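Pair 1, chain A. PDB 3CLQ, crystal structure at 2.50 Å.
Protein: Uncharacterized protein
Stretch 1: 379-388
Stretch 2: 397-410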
# COMPACT_ATOMS: atom_id res chain seq x y z
N MSE A 379 15.40 10.86 27.67
CA MSE A 379 15.23 10.38 26.31
C MSE A 379 14.53 11.39 25.39
O MSE A 379 13.42 11.84 25.69
CB MSE A 379 14.42 9.09 26.36
CG MSE A 379 14.21 8.43 25.05
SE MSE A 379 12.99 6.90 25.29
CE MSE A 379 11.44 7.61 24.39
N LEU A 380 15.16 11.73 24.27
CA LEU A 380 14.57 12.68 23.31
C LEU A 380 13.73 12.03 22.21
O LEU A 380 13.98 10.89 21.82
CB LEU A 380 15.65 13.55 22.67
CG LEU A 380 16.21 14.80 23.36
CD1 LEU A 380 16.09 14.75 24.89
CD2 LEU A 380 17.67 15.03 22.93
N PRO A 381 12.73 12.76 21.68
CA PRO A 381 12.05 12.33 20.48
C PRO A 381 13.04 11.96 19.38
O PRO A 381 13.99 12.68 19.14
CB PRO A 381 11.27 13.57 20.07
CG PRO A 381 10.95 14.20 21.33
CD PRO A 381 12.17 14.03 22.18
N VAL A 382 12.82 10.83 18.75
CA VAL A 382 13.62 10.44 17.61
C VAL A 382 12.86 10.87 16.39
O VAL A 382 11.67 10.59 16.28
CB VAL A 382 13.76 8.91 17.55
CG1 VAL A 382 12.46 8.27 17.03
CG2 VAL A 382 14.92 8.53 16.69
N ILE A 383 13.50 11.56 15.46
CA ILE A 383 12.83 11.85 14.21
C ILE A 383 13.66 11.39 13.02
O ILE A 383 14.86 11.60 12.97
CB ILE A 383 12.40 13.31 14.10
CG1 ILE A 383 12.81 13.89 12.77
CG2 ILE A 383 12.99 14.17 15.19
CD1 ILE A 383 12.54 15.35 12.73
N ASN A 384 13.02 10.71 12.07
CA ASN A 384 13.68 10.31 10.85
C ASN A 384 13.27 11.31 9.79
O ASN A 384 12.09 11.60 9.62
CB ASN A 384 13.24 8.90 10.42
CG ASN A 384 13.88 7.76 11.26
OD1 ASN A 384 13.27 6.66 11.39
ND2 ASN A 384 15.09 7.98 11.79
N THR A 385 14.24 11.83 9.06
CA THR A 385 13.96 12.88 8.09
C THR A 385 14.97 12.81 6.96
O THR A 385 16.02 12.14 7.08
CB THR A 385 14.01 14.28 8.76
OG1 THR A 385 14.12 15.28 7.75
CG2 THR A 385 15.24 14.41 9.65
N ALA A 386 14.66 13.48 5.85
CA ALA A 386 15.59 13.56 4.73
C ALA A 386 16.76 14.49 5.05
O ALA A 386 16.57 15.52 5.70
CB ALA A 386 14.86 14.05 3.48
N ILE A 387 17.96 14.13 4.59
CA ILE A 387 19.08 15.08 4.64
C ILE A 387 19.21 15.87 3.33
O ILE A 387 19.16 15.32 2.23
CB ILE A 387 20.41 14.42 5.13
CG1 ILE A 387 20.98 13.46 4.10
CG2 ILE A 387 20.18 13.56 6.37
CD1 ILE A 387 21.93 12.48 4.74
N ALA A 388 19.31 17.19 3.45
CA ALA A 388 19.22 18.07 2.29
C ALA A 388 20.52 18.83 2.12
O ALA A 388 21.12 19.27 3.09
CB ALA A 388 18.07 19.04 2.47
N ILE A 397 19.96 14.56 -0.50
CA ILE A 397 21.18 13.82 -0.78
C ILE A 397 21.40 12.70 0.24
O ILE A 397 22.54 12.33 0.52
CB ILE A 397 22.45 14.75 -1.00
CG1 ILE A 397 23.07 15.25 0.31
CG2 ILE A 397 22.12 15.92 -1.90
CD1 ILE A 397 22.08 15.79 1.31
N GLY A 398 20.31 12.14 0.76
CA GLY A 398 20.37 11.03 1.73
C GLY A 398 19.33 11.20 2.81
O GLY A 398 18.48 12.08 2.71
N ALA A 399 19.38 10.36 3.84
CA ALA A 399 18.44 10.45 4.97
C ALA A 399 18.94 9.78 6.23
O ALA A 399 19.89 8.97 6.19
CB ALA A 399 17.09 9.87 4.61
N GLY A 400 18.30 10.10 7.36
CA GLY A 400 18.81 9.60 8.62
C GLY A 400 18.07 10.06 9.85
O GLY A 400 17.05 10.72 9.72
N LEU A 401 18.60 9.71 11.02
CA LEU A 401 18.02 10.03 12.33
C LEU A 401 18.52 11.36 12.95
O LEU A 401 19.72 11.68 12.94
CB LEU A 401 18.31 8.87 13.30
CG LEU A 401 17.98 8.93 14.80
CD1 LEU A 401 17.95 7.51 15.37
CD2 LEU A 401 18.98 9.75 15.61
N THR A 402 17.60 12.13 13.50
CA THR A 402 17.97 13.36 14.18
C THR A 402 17.16 13.54 15.48
O THR A 402 16.28 12.75 15.81
CB THR A 402 17.84 14.56 13.21
OG1 THR A 402 18.65 15.64 13.68
CG2 THR A 402 16.40 15.03 13.07
N ASN A 403 17.47 14.57 16.26
CA ASN A 403 16.65 14.84 17.44
C ASN A 403 16.42 16.35 17.60
O ASN A 403 17.12 17.16 16.98
CB ASN A 403 17.27 14.24 18.72
CG ASN A 403 17.66 12.75 18.57
OD1 ASN A 403 18.67 12.42 17.95
ND2 ASN A 403 16.88 11.87 19.18
N PRO A 404 15.43 16.74 18.41
CA PRO A 404 15.39 18.13 18.81
C PRO A 404 16.53 18.31 19.79
O PRO A 404 17.05 17.32 20.28
CB PRO A 404 14.05 18.26 19.53
CG PRO A 404 13.29 17.04 19.22
CD PRO A 404 14.30 15.97 18.96
N PRO A 405 16.93 19.56 20.07
CA PRO A 405 17.99 19.83 21.05
C PRO A 405 17.48 19.84 22.49
O PRO A 405 16.36 20.26 22.75
CB PRO A 405 18.46 21.23 20.65
CG PRO A 405 17.24 21.89 20.12
CD PRO A 405 16.40 20.80 19.48
N ALA A 406 18.29 19.38 23.43
CA ALA A 406 17.84 19.21 24.80
C ALA A 406 17.21 20.46 25.43
O ALA A 406 16.19 20.35 26.11
CB ALA A 406 18.98 18.71 25.68
N ASN A 407 17.81 21.62 25.17
CA ASN A 407 17.47 22.87 25.89
C ASN A 407 16.00 23.25 25.74
O ASN A 407 15.35 23.74 26.67
CB ASN A 407 18.34 24.06 25.41
CG ASN A 407 17.92 24.57 24.02
OD1 ASN A 407 18.14 23.89 23.01
ND2 ASN A 407 17.28 25.74 23.98
N VAL A 408 15.48 23.02 24.55
CA VAL A 408 14.14 23.48 24.24
C VAL A 408 13.10 22.95 25.25
O VAL A 408 12.16 23.66 25.60
CB VAL A 408 13.82 23.15 22.77
CG1 VAL A 408 12.62 22.22 22.66
CG2 VAL A 408 13.68 24.43 21.99
N PHE A 409 13.33 21.74 25.76
CA PHE A 409 12.46 21.13 26.77
C PHE A 409 12.64 21.72 28.18
O PHE A 409 11.67 21.97 28.89
CB PHE A 409 12.66 19.62 26.78
CG PHE A 409 12.26 18.96 25.48
CD1 PHE A 409 10.98 18.46 25.30
CD2 PHE A 409 13.15 18.88 24.42
CE1 PHE A 409 10.61 17.87 24.11
CE2 PHE A 409 12.79 18.28 23.23
CZ PHE A 409 11.52 17.78 23.07
N ASN A 410 13.89 21.94 28.58
CA ASN A 410 14.18 22.65 29.83
C ASN A 410 13.42 23.96 29.95
O ASN A 410 12.84 24.25 30.99
CB ASN A 410 15.67 22.93 29.95
CG ASN A 410 16.47 21.72 30.31
OD1 ASN A 410 17.08 21.67 31.37
ND2 ASN A 410 16.48 20.71 29.43

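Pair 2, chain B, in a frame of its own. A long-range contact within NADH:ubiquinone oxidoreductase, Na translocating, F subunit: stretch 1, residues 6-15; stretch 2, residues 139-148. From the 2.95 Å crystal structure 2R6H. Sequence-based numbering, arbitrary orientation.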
# COMPACT_ATOMS: atom_id res chain seq x y z
N GLY B 6 22.06 14.04 -0.20
CA GLY B 6 22.92 13.16 0.56
C GLY B 6 22.38 12.89 1.96
O GLY B 6 22.45 13.76 2.83
N VAL B 7 21.84 11.69 2.17
CA VAL B 7 21.11 11.33 3.41
C VAL B 7 21.51 9.98 4.03
O VAL B 7 22.22 9.19 3.42
CB VAL B 7 19.55 11.40 3.17
CG1 VAL B 7 18.75 10.67 4.27
CG2 VAL B 7 19.10 12.85 2.98
N LYS B 8 21.04 9.72 5.25
CA LYS B 8 21.32 8.50 6.02
C LYS B 8 21.02 7.20 5.29
O LYS B 8 19.95 7.03 4.72
CB LYS B 8 20.56 8.53 7.35
CG LYS B 8 21.12 9.53 8.31
CD LYS B 8 20.37 9.57 9.62
CE LYS B 8 21.02 10.58 10.56
NZ LYS B 8 20.21 10.83 11.79
N GLU B 9 21.96 6.27 5.34
CA GLU B 9 21.86 5.02 4.59
C GLU B 9 22.45 3.78 5.28
O GLU B 9 23.63 3.76 5.63
CB GLU B 9 22.52 5.19 3.22
CG GLU B 9 22.95 3.89 2.57
CD GLU B 9 23.32 4.08 1.10
OE1 GLU B 9 24.53 4.19 0.81
OE2 GLU B 9 22.39 4.11 0.26
N TRP B 10 21.62 2.75 5.46
CA TRP B 10 22.06 1.47 6.02
C TRP B 10 22.09 0.38 4.97
O TRP B 10 21.44 0.50 3.94
CB TRP B 10 21.10 0.99 7.11
CG TRP B 10 20.92 1.94 8.22
CD1 TRP B 10 21.64 2.00 9.38
CD2 TRP B 10 19.95 2.98 8.31
NE1 TRP B 10 21.18 3.01 10.18
CE2 TRP B 10 20.14 3.64 9.54
CE3 TRP B 10 18.93 3.42 7.46
CZ2 TRP B 10 19.36 4.71 9.95
CZ3 TRP B 10 18.16 4.49 7.86
CH2 TRP B 10 18.37 5.12 9.09
N GLU B 11 22.82 -0.68 5.25
CA GLU B 11 22.63 -1.89 4.48
C GLU B 11 21.84 -2.87 5.34
O GLU B 11 22.18 -3.12 6.49
CB GLU B 11 23.95 -2.48 3.97
CG GLU B 11 24.39 -3.79 4.60
CD GLU B 11 25.65 -3.64 5.46
OE1 GLU B 11 26.61 -4.39 5.20
OE2 GLU B 11 25.67 -2.77 6.37
N CYS B 12 20.75 -3.38 4.78
CA CYS B 12 19.82 -4.17 5.56
C CYS B 12 19.74 -5.60 5.07
O CYS B 12 19.93 -5.87 3.88
CB CYS B 12 18.44 -3.53 5.50
SG CYS B 12 18.42 -1.77 5.87
N GLU B 13 19.47 -6.50 6.00
CA GLU B 13 19.18 -7.88 5.66
C GLU B 13 17.68 -8.10 5.45
O GLU B 13 16.85 -7.66 6.25
CB GLU B 13 19.71 -8.82 6.74
CG GLU B 13 19.69 -10.28 6.32
CD GLU B 13 19.37 -11.22 7.47
OE1 GLU B 13 18.60 -12.19 7.26
OE2 GLU B 13 19.88 -10.97 8.58
N VAL B 14 17.34 -8.80 4.37
CA VAL B 14 15.95 -9.16 4.10
C VAL B 14 15.49 -10.30 4.99
O VAL B 14 16.02 -11.41 4.91
CB VAL B 14 15.75 -9.55 2.62
CG1 VAL B 14 14.28 -9.78 2.33
CG2 VAL B 14 16.32 -8.48 1.71
N LEU B 15 14.51 -10.03 5.84
CA LEU B 15 13.91 -11.06 6.68
C LEU B 15 12.88 -11.88 5.90
O LEU B 15 12.95 -13.11 5.88
CB LEU B 15 13.26 -10.43 7.91
CG LEU B 15 14.20 -9.71 8.88
CD1 LEU B 15 13.43 -9.16 10.07
CD2 LEU B 15 15.32 -10.63 9.34
N ASP B 139 19.28 -11.83 1.83
CA ASP B 139 19.87 -10.87 0.91
C ASP B 139 20.08 -9.49 1.52
O ASP B 139 19.54 -9.18 2.58
CB ASP B 139 19.02 -10.77 -0.36
CG ASP B 139 19.12 -12.04 -1.21
OD1 ASP B 139 20.08 -12.82 -0.97
OD2 ASP B 139 18.26 -12.25 -2.11
N LYS B 140 20.89 -8.67 0.86
CA LYS B 140 21.22 -7.34 1.35
C LYS B 140 20.68 -6.24 0.44
O LYS B 140 20.74 -6.35 -0.79
CB LYS B 140 22.75 -7.18 1.49
CG LYS B 140 23.43 -8.17 2.44
CD LYS B 140 22.72 -8.26 3.78
CE LYS B 140 23.63 -8.80 4.88
NZ LYS B 140 24.90 -8.01 4.96
N VAL B 141 20.17 -5.18 1.05
CA VAL B 141 19.73 -4.02 0.30
C VAL B 141 20.27 -2.76 0.93
O VAL B 141 20.41 -2.69 2.16
CB VAL B 141 18.21 -3.90 0.29
CG1 VAL B 141 17.65 -4.48 -0.98
CG2 VAL B 141 17.63 -4.58 1.53
N MSE B 142 20.55 -1.76 0.10
CA MSE B 142 20.92 -0.44 0.60
C MSE B 142 19.67 0.40 0.73
O MSE B 142 18.88 0.48 -0.20
CB MSE B 142 21.88 0.25 -0.35
CG MSE B 142 23.17 -0.51 -0.58
SE MSE B 142 24.29 -0.63 1.03
CE MSE B 142 25.12 -2.38 0.67
N MSE B 143 19.49 1.02 1.88
CA MSE B 143 18.26 1.74 2.14
C MSE B 143 18.49 3.02 2.90
O MSE B 143 19.24 3.06 3.86
CB MSE B 143 17.30 0.85 2.92
CG MSE B 143 15.90 1.37 2.92
SE MSE B 143 14.64 0.21 3.84
CE MSE B 143 15.26 0.52 5.68
N SER B 144 17.85 4.09 2.45
CA SER B 144 17.97 5.37 3.14
C SER B 144 16.61 5.90 3.56
O SER B 144 15.59 5.55 2.96
CB SER B 144 18.69 6.40 2.27
OG SER B 144 18.16 6.46 0.95
N GLY B 145 16.59 6.75 4.57
CA GLY B 145 15.36 7.37 5.02
C GLY B 145 15.58 8.08 6.35
O GLY B 145 16.70 8.05 6.86
N PRO B 146 14.52 8.70 6.90
CA PRO B 146 13.17 8.74 6.31
C PRO B 146 13.04 9.94 5.38
O PRO B 146 13.83 10.86 5.47
CB PRO B 146 12.27 8.97 7.52
CG PRO B 146 13.19 9.18 8.69
CD PRO B 146 14.54 9.44 8.17
N TYR B 147 12.04 9.93 4.51
CA TYR B 147 11.73 11.11 3.73
C TYR B 147 10.25 11.40 3.82
O TYR B 147 9.48 10.56 4.29
CB TYR B 147 12.10 10.89 2.26
CG TYR B 147 13.53 10.47 2.04
CD1 TYR B 147 13.87 9.12 2.04
CD2 TYR B 147 14.53 11.40 1.82
CE1 TYR B 147 15.17 8.71 1.83
CE2 TYR B 147 15.85 11.01 1.62
CZ TYR B 147 16.16 9.66 1.62
OH TYR B 147 17.47 9.25 1.42
N GLY B 148 9.85 12.59 3.38
CA GLY B 148 8.47 12.84 2.99
C GLY B 148 7.72 13.64 4.03
O GLY B 148 8.17 13.80 5.16

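Both pairs are two-stranded antiparallel ladders with nearly the same twist: the N-to-C directions of the paired strands meet at 146° in pair 1 and 145° in pair 2, and the strand axes approach to 4.2 and 4.5 Å. Superposing N, CA and C of 14 central residues gives an RMSD of 0.8 Å. The fit is tightest where Leu401(A) and Thr402(A) fall on Met142(B) and Met143(B), with CA atoms 0.1 and 0.2 Å apart, and loosens to 1.7 Å between the CA atoms of Ile387(A) and Val14(B).

The hydrogen-bonding register is shared as well. In pair 1, Ile383(A) N donates to Thr402(A) O at 3.0 Å and Thr402(A) N returns a bond to Ile383(A) O at 2.8 Å; at the matched positions of pair 2, Trp10(B) N to Met143(B) O and Met143(B) N to Trp10(B) O are both 2.9 Å. The next closed ring joins Thr385(A) and Gly400(A), each N lying 3.1 Å from the other residue's O, and its counterpart joins Cys12(B) and Val141(B), where Cys12(B) N to Val141(B) O is 2.7 Å and Val141(B) N to Cys12(B) O is 2.9 Å. One further bond matches: Ile387(A) N to Gly398(A) O at 2.8 Å, and Val14(B) N to Asp139(B) O at 2.9 Å. Buried areas are similar, 834 and 811 Å².

Given this common frame, the side chains fill it differently. On the face bearing Thr385(A), that residue is paired with Gly400(A), which has no side chain, and Thr385(A) CG2 lies 3.7 Å from Thr402(A) CG2 on the diagonal. Pair 2 has Val141(B) at the glycine position, and its CG2 lies 4.2 Å from Cys12(B) CB and 4.1 Å from Val14(B) CG2. The diagonal recurs, with Cys12(B) SG 3.9 Å from Met143(B) CE. At the position of Val14(B), Ile387(A) extends CD1 to 3.4 Å from Ala399(A) N. An ideal CB on Gly398(A) would lie 2.8 Å from Ile387(A) CD1, a clash, and the backbone angles there independently call for glycine.

The opposite face differs more in polarity. Pair 1 sets the small Ala386(A) against Ala399(A), with Ala386(A) CA 4.0 Å from Ala399(A) CB, while Asn384(A) ND2 approaches Leu401(A) CB at 3.7 Å. Pair 2 places long chains at these positions: Glu11(B) CB is 3.5 Å from Met142(B) SE, a selenomethionine, and Glu13(B) CB is 4.3 Å from Lys140(B) CD. Glu11(B) OE1 and Lys140(B) NZ, 4.0 Å apart, are opposite charges beyond salt-bridge range.

Asn403(A), just past its strand, matches Ser144(B), which is still in its strand and bridged to Glu9(B); their side-chain centres are 0.6 Å apart but their partners differ. Asn403(A) ND2 hydrogen-bonds across to Pro381(A) O at 3.0 Å, tying the loop to the opposite stretch. Ser144(B) OG instead hydrogen-bonds Tyr147(B) OH within its own stretch at 2.9 Å, and Tyr147(B) OH lies 3.4 Å from Val7(B) CG1.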